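PDB 4D79: TRNA threonylcarbamoyladenosine dehydratase from Escherichia coli, which catalyses the ATP-dependent dehydration of threonylcarbamoyladenosine at position 37 of tRNAs to its cyclic form, and can accept sulfur from the cysteine desulfurase CsdA in vitro. Local coordinates for the interface of chains A and B. Numbering follows the deposited sequence. Chains: chain A/B, TRNA threonylcarbamoyladenosine dehydratase.

The interface of chains A and B. Residues chain A 159, 161-162, 243; chain B 20, 250-251, 254.
A:Ile159, in a loop, and A:Pro161 and A:Thr162, in the 3-10 helix 161-163 that follows, run between B:Tyr20, at the end of helix 7-20, and helix 242-266 of chain B, while A:Met243, near the start of the same helix in chain A, reaches both that helix and the end of B:Tyr20. The example shows how one water can join polar groups of two subunits within a largely apolar contact. Water 1 is 2.6 Å from the backbone carbonyl O of A:Ile159. The same water lies 2.7 Å from the phenol OH of B:Tyr20, and sits at the edge of that ring in its plane. The hydroxyl OG of B:Ser254 is 2.8 Å from the O of water 1. A backbone acceptor of one subunit is thus tied to two hydroxyls of the other. Apolar contacts flank the water. The branch methyl CG2 of A:Ile159 meets the ring of B:Tyr20 at CE1, 3.7 Å away and at a slant. The pyrrolidine of A:Pro161 sets CG and CD against B:Ser254, its CD 3.8 Å from the serine CB. Bent at both chi2 (81°) and chi3 (70°), the A:Met243 chain curls so that its terminal methyl CE turns toward the tyrosine hydroxyl, while its CB rests 3.8 Å from CB of B:Phe250. Farther along, A:Thr162 and B:Val251 meet at about a right angle, methyl CG2 of the threonine touching both valine methyls; chi1 of 71° sets OG1 between the backbone N and the carbonyl carbon and leaves CG2 facing the valine. Repeated by the two-fold axis with the chains exchanged, this patch helps hold together the TcdA homodimer, like those of the bacterial relatives MoeB and ThiF.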
# COMPACT_ATOMS: atom_id res chain seq x y z
N ILE A 159 6.35 6.12 -10.95
CA ILE A 159 7.01 4.97 -10.35
C ILE A 159 7.45 5.18 -8.91
O ILE A 159 7.89 4.21 -8.30
CB ILE A 159 8.21 4.49 -11.19
CG1 ILE A 159 9.33 5.53 -11.18
CG2 ILE A 159 7.77 4.18 -12.63
CD1 ILE A 159 10.67 4.97 -11.71
N PRO A 161 6.66 5.95 -5.09
CA PRO A 161 5.65 6.19 -4.05
C PRO A 161 6.04 7.25 -3.02
O PRO A 161 5.15 7.77 -2.36
CB PRO A 161 5.46 4.82 -3.39
CG PRO A 161 6.22 3.82 -4.21
CD PRO A 161 7.29 4.63 -4.94
N THR A 162 7.31 7.61 -2.89
CA THR A 162 7.72 8.53 -1.85
C THR A 162 7.48 9.99 -2.23
O THR A 162 7.71 10.86 -1.38
CB THR A 162 9.20 8.35 -1.49
OG1 THR A 162 10.04 8.82 -2.56
CG2 THR A 162 9.52 6.90 -1.19
N MET A 243 2.55 -0.23 -6.47
CA MET A 243 3.27 0.45 -5.39
C MET A 243 2.91 1.93 -5.33
O MET A 243 2.97 2.54 -4.26
CB MET A 243 4.77 0.30 -5.56
CG MET A 243 5.29 -1.12 -5.47
SD MET A 243 5.11 -2.10 -7.00
CE MET A 243 6.29 -1.35 -8.10
N TYR B 20 7.36 0.89 -17.11
CA TYR B 20 8.79 0.65 -16.93
C TYR B 20 9.52 0.34 -18.23
O TYR B 20 10.75 0.40 -18.26
CB TYR B 20 9.00 -0.52 -15.97
CG TYR B 20 8.47 -0.29 -14.57
CD1 TYR B 20 9.20 0.42 -13.63
CD2 TYR B 20 7.25 -0.84 -14.18
CE1 TYR B 20 8.72 0.59 -12.34
CE2 TYR B 20 6.77 -0.68 -12.95
CZ TYR B 20 7.50 0.04 -12.01
OH TYR B 20 6.97 0.19 -10.77
N PHE B 250 5.79 -1.45 -0.17
CA PHE B 250 5.74 -0.93 -1.53
C PHE B 250 6.96 -0.09 -1.85
O PHE B 250 7.51 -0.19 -2.97
CB PHE B 250 4.46 -0.10 -1.77
CG PHE B 250 3.20 -0.89 -1.71
CD1 PHE B 250 3.21 -2.27 -1.84
CD2 PHE B 250 1.98 -0.24 -1.55
CE1 PHE B 250 2.05 -2.98 -1.79
CE2 PHE B 250 0.80 -0.97 -1.51
CZ PHE B 250 0.83 -2.30 -1.64
N VAL B 251 7.44 0.71 -0.89
CA VAL B 251 8.65 1.49 -1.13
C VAL B 251 9.85 0.56 -1.28
O VAL B 251 10.73 0.78 -2.13
CB VAL B 251 8.85 2.52 -0.01
CG1 VAL B 251 10.26 3.09 -0.05
CG2 VAL B 251 7.81 3.62 -0.11
N SER B 254 9.65 -0.88 -4.90
CA SER B 254 9.98 0.14 -5.89
C SER B 254 11.47 0.44 -5.89
O SER B 254 12.07 0.64 -6.96
CB SER B 254 9.21 1.42 -5.63
OG SER B 254 7.84 1.31 -6.02
O HOH W 1 8.11 1.63 -8.83